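Local coordinates for cupin 2 conserved barrel domain protein (Leptotrichia buccalis, PDB 3RNS) that is of unknown function but carries two cupin-like beta-barrel halves in one chain, a fold that in relatives often forms a small-molecule or metal-binding pocket, at residues V26-I31 and S40-A45; G173-T178 and M220-V225. All coordinates share one frame; numbering follows the deposited sequence.

Contact 1: V26-I31 and S40-A45; sequences VVSMRI and SLFSLA. With ACT (acetate ion), chain B.
Ser40 OG is gripped by two groups, Arg30 and an acetate ion that is likely a crystallisation additive. It donates to acetate OXT at 3.0 Å. It also accepts a weak bond from Arg30 NE, 3.3 Å from Ser40 OG and bent to 150° at the hydrogen. Arg30 CG stands anti to the backbone N (chi1 -176°), and bends at the second and third torsions bring NE to Ser40 OG. In the given conformer, one of two deposited, Arg30 also bonds through NH1 to Asn33 OD1 and makes a cation-pi contact with Tyr38. Further along the same face, Ser28 CB sits over the Phe42 ring, 4.0 Å from its centroid and offset toward the rim, a CH-pi contact. Val26 CG1 meets the edge of that ring, 4.3 Å from Phe42 CD2. An alanine in place of Phe42 would probably leave Ser28 CB and Val26 CG1 without their aromatic partner and open a gap beside Ile50. The other face is apolar around Leu41. Leu41 CG lies 3.9 Å from Ile31 CG2, the two side chains crossing at about a right angle. Leu41 CD1 makes a looser contact with the selenium of Met29, a selenomethionine. Phe15 of helix 15-18 packs on both Ile31 and Leu41. On this face too, Ser43 OG is satisfied by Ser21 and Asn100. Between the faces, Val27 pairs with Ser43 and Met29 with Leu41, each through two backbone hydrogen bonds. The straightest is Val27 N to Ser43 O, 2.9 Å and 175°. This is an antiparallel beta hairpin, with strand 26-33 at the edge of a sheet of the N-terminal half, whose strand layout is consistent with a second cupin-like barrel.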
# COMPACT_ATOMS: atom_id res chain seq x y z
N VAL A 26 13.90 10.73 10.26
CA VAL A 26 13.12 9.60 9.73
C VAL A 26 11.90 9.52 10.63
O VAL A 26 12.02 9.47 11.88
CB VAL A 26 13.90 8.27 9.79
CG1 VAL A 26 13.01 7.05 9.35
CG2 VAL A 26 15.20 8.35 8.89
N VAL A 27 10.74 9.55 10.02
CA VAL A 27 9.50 9.50 10.75
C VAL A 27 8.78 8.23 10.34
O VAL A 27 8.77 7.85 9.16
CB VAL A 27 8.63 10.76 10.48
CG1 VAL A 27 7.24 10.65 11.22
CG2 VAL A 27 9.41 12.04 10.89
N SER A 28 8.19 7.56 11.33
CA SER A 28 7.41 6.37 11.07
C SER A 28 6.14 6.31 11.89
O SER A 28 6.00 6.90 12.97
CB SER A 28 8.28 5.11 11.25
OG SER A 28 8.48 4.75 12.61
N MSE A 29 5.21 5.51 11.39
CA MSE A 29 3.89 5.38 11.98
C MSE A 29 3.33 4.00 11.63
O MSE A 29 3.28 3.62 10.42
CB MSE A 29 3.06 6.43 11.24
CG MSE A 29 1.67 6.64 11.63
SE MSE A 29 1.09 8.11 10.41
CE MSE A 29 -0.36 8.18 11.47
N ARG A 30 2.89 3.27 12.62
CA ARG A 30 2.20 2.04 12.36
C ARG A 30 0.74 2.38 12.04
O ARG A 30 0.10 3.17 12.75
CB ARG A 30 2.30 1.09 13.53
CG ARG A 30 1.66 -0.24 13.21
CD ARG A 30 2.39 -1.38 13.79
NE ARG A 30 3.76 -1.57 13.29
CZ ARG A 30 4.50 -2.64 13.56
NH1 ARG A 30 4.00 -3.62 14.27
NH2 ARG A 30 5.74 -2.77 13.11
N ILE A 31 0.21 1.85 10.97
CA ILE A 31 -1.19 2.16 10.72
C ILE A 31 -2.16 0.94 10.94
O ILE A 31 -3.27 1.16 11.33
CB ILE A 31 -1.41 2.84 9.38
CG1 ILE A 31 -0.95 1.99 8.26
CG2 ILE A 31 -0.68 4.24 9.23
CD1 ILE A 31 -1.45 2.60 6.91
N SER A 40 3.00 -0.21 8.01
CA SER A 40 3.55 1.02 8.54
C SER A 40 3.86 1.97 7.42
O SER A 40 4.04 1.52 6.28
CB SER A 40 4.84 0.73 9.33
OG SER A 40 4.49 0.12 10.54
N LEU A 41 3.91 3.27 7.75
CA LEU A 41 4.40 4.31 6.88
C LEU A 41 5.74 4.89 7.37
O LEU A 41 5.99 5.01 8.57
CB LEU A 41 3.37 5.44 6.78
CG LEU A 41 1.94 5.10 6.42
CD1 LEU A 41 1.25 6.39 6.49
CD2 LEU A 41 1.84 4.49 4.96
N PHE A 42 6.61 5.22 6.41
CA PHE A 42 7.89 5.87 6.63
C PHE A 42 8.03 7.11 5.78
O PHE A 42 7.62 7.10 4.60
CB PHE A 42 9.02 4.92 6.25
CG PHE A 42 9.26 3.84 7.25
CD1 PHE A 42 8.50 2.69 7.25
CD2 PHE A 42 10.23 3.99 8.22
CE1 PHE A 42 8.73 1.71 8.19
CE2 PHE A 42 10.47 2.99 9.17
CZ PHE A 42 9.71 1.85 9.14
N SER A 43 8.59 8.17 6.35
CA SER A 43 9.10 9.31 5.57
C SER A 43 10.53 9.56 5.95
O SER A 43 10.84 9.76 7.13
CB SER A 43 8.25 10.56 5.83
OG SER A 43 8.74 11.69 5.14
N LEU A 44 11.43 9.47 4.97
CA LEU A 44 12.85 9.65 5.18
C LEU A 44 13.30 10.95 4.53
O LEU A 44 13.05 11.16 3.36
CB LEU A 44 13.65 8.53 4.52
CG LEU A 44 13.67 7.14 5.11
CD1 LEU A 44 12.29 6.52 5.00
CD2 LEU A 44 14.74 6.29 4.36
N ALA A 45 13.98 11.80 5.27
CA ALA A 45 14.51 13.05 4.73
C ALA A 45 15.67 12.67 3.84
O ALA A 45 16.26 11.60 4.00
CB ALA A 45 15.00 14.02 5.84
C ACT B . 7.38 0.31 12.59
O ACT B . 8.23 0.49 13.52
OXT ACT B . 6.38 1.05 12.63
CH3 ACT B . 7.57 -0.73 11.53

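Contact 2: G173-T178 and M220-V225; sequences GDALVT and MLLILV
Val177 CG1 meets two methyl groups of the partner strand. Leu222 CD1 lies 3.4 Å from Val177 CG1, and Met220 CE 3.5 Å from it. Both side chains cross Val177 obliquely. Leu222 CG is anti to its backbone N (chi1 172°), and its CD1 reaches back across the strands to touch Ala175 CB, at 3.5 Å. All three carbon pairs are closer than usual. The Met220 chain bends at its last torsion (chi3 -73°), which turns the methyl toward Val177. At the far end, Leu224 CD1 rests against the Gly173 carbonyl.

On the face of Leu176 and Ile223 the side chains are set differently: these two lie side by side, pointing the same way, with Leu176 CD2 4.2 Å from Ile223 CD1. Ile39 of strand 37-44 packs on both. The polar ends turn to other partners: Thr178 OG1 to Ser200 OG, Asp174 OD1 to Ala205 N.

Backbone bonds tie Leu176 to Ile223 and Thr178 to Leu221. The shortest is Leu176 N to Ile223 O, 2.8 Å. Asp174 and Val225 pair unevenly: Val225 N to Asp174 O is sound, the return bond weak. Strands 174-180 and 218-225 are antiparallel neighbours inside a sheet of the cupin beta-barrel.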
# COMPACT_ATOMS: atom_id res chain seq x y z
N GLY A 173 -10.39 -9.66 7.45
CA GLY A 173 -9.40 -8.76 8.03
C GLY A 173 -9.68 -7.33 7.60
O GLY A 173 -10.63 -7.08 6.83
N ASP A 174 -8.86 -6.40 8.11
CA ASP A 174 -8.93 -5.01 7.72
C ASP A 174 -8.17 -4.85 6.43
O ASP A 174 -7.09 -5.38 6.29
CB ASP A 174 -8.30 -4.08 8.77
CG ASP A 174 -9.00 -4.14 10.13
OD1 ASP A 174 -10.24 -3.87 10.19
OD2 ASP A 174 -8.31 -4.48 11.14
N ALA A 175 -8.76 -4.13 5.49
CA ALA A 175 -8.13 -3.88 4.22
C ALA A 175 -7.76 -2.42 4.10
O ALA A 175 -8.59 -1.54 4.33
CB ALA A 175 -9.07 -4.20 3.11
N LEU A 176 -6.55 -2.17 3.65
CA LEU A 176 -6.14 -0.85 3.23
C LEU A 176 -6.19 -0.81 1.69
O LEU A 176 -5.53 -1.61 1.02
CB LEU A 176 -4.70 -0.56 3.72
CG LEU A 176 -4.21 0.82 3.25
CD1 LEU A 176 -4.89 1.93 4.12
CD2 LEU A 176 -2.66 0.84 3.29
N VAL A 177 -6.92 0.13 1.14
CA VAL A 177 -6.94 0.34 -0.30
C VAL A 177 -6.24 1.66 -0.61
O VAL A 177 -6.35 2.64 0.18
CB VAL A 177 -8.38 0.27 -0.87
CG1 VAL A 177 -8.96 -1.14 -0.58
CG2 VAL A 177 -9.30 1.37 -0.28
N THR A 178 -5.45 1.66 -1.66
CA THR A 178 -4.79 2.86 -2.15
C THR A 178 -5.07 2.99 -3.65
O THR A 178 -4.81 2.05 -4.42
CB THR A 178 -3.25 2.80 -1.96
OG1 THR A 178 -2.95 2.50 -0.57
CG2 THR A 178 -2.60 4.17 -2.27
N MSE A 220 -6.42 0.30 -8.16
CA MSE A 220 -6.11 0.26 -6.76
C MSE A 220 -5.24 -0.93 -6.37
O MSE A 220 -5.23 -1.97 -7.01
CB MSE A 220 -7.42 0.15 -5.98
CG MSE A 220 -8.31 -1.03 -6.45
SE MSE A 220 -9.77 -1.50 -5.15
CE MSE A 220 -8.65 -2.30 -3.86
N LEU A 221 -4.51 -0.73 -5.30
CA LEU A 221 -3.83 -1.77 -4.57
C LEU A 221 -4.62 -2.06 -3.30
O LEU A 221 -4.98 -1.14 -2.52
CB LEU A 221 -2.42 -1.31 -4.19
CG LEU A 221 -1.59 -2.11 -3.16
CD1 LEU A 221 -1.19 -3.52 -3.69
CD2 LEU A 221 -0.36 -1.23 -2.72
N LEU A 222 -4.82 -3.33 -3.04
CA LEU A 222 -5.52 -3.82 -1.84
C LEU A 222 -4.55 -4.60 -0.98
O LEU A 222 -3.91 -5.56 -1.45
CB LEU A 222 -6.69 -4.73 -2.23
CG LEU A 222 -7.42 -5.47 -1.06
CD1 LEU A 222 -8.24 -4.47 -0.25
CD2 LEU A 222 -8.30 -6.64 -1.51
N ILE A 223 -4.45 -4.21 0.30
CA ILE A 223 -3.60 -4.91 1.25
C ILE A 223 -4.55 -5.32 2.35
O ILE A 223 -5.05 -4.46 3.12
CB ILE A 223 -2.44 -4.03 1.82
CG1 ILE A 223 -1.52 -3.45 0.72
CG2 ILE A 223 -1.56 -4.87 2.83
CD1 ILE A 223 -0.73 -2.21 1.21
N LEU A 224 -4.77 -6.62 2.45
CA LEU A 224 -5.59 -7.22 3.49
C LEU A 224 -4.72 -7.92 4.53
O LEU A 224 -3.96 -8.84 4.18
CB LEU A 224 -6.56 -8.21 2.87
CG LEU A 224 -7.42 -9.10 3.77
CD1 LEU A 224 -8.33 -8.20 4.60
CD2 LEU A 224 -8.23 -10.15 2.90
N VAL A 225 -4.83 -7.48 5.78
CA VAL A 225 -4.12 -8.11 6.90
C VAL A 225 -5.12 -8.87 7.77
O VAL A 225 -6.10 -8.30 8.24
CB VAL A 225 -3.28 -7.11 7.76
CG1 VAL A 225 -2.25 -6.35 6.90
CG2 VAL A 225 -4.17 -6.13 8.47

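Overall arrangement
Both contacts pair antiparallel strands, but in different sheets of the chain. Contact 1 is a local hairpin at a sheet edge and is partly buried. Contact 2 joins strands far apart in sequence, inside its sheet, and lies in the interior. Their chemistry follows this. Contact 1 has polar groups on both faces: Arg30, Ser40 and Ser28 beside Phe42 and Val26 on one, and Ser43 with Leu41 and Met29 on the other. Contact 2 is held almost wholly by aliphatic side chains and backbone bonds. The centres lie about 18 Å apart. The two contacts touch where Ile31 CD1 packs 4.2 Å from Leu176 CD2, and Ile39 adds to this apolar junction between the two sheets.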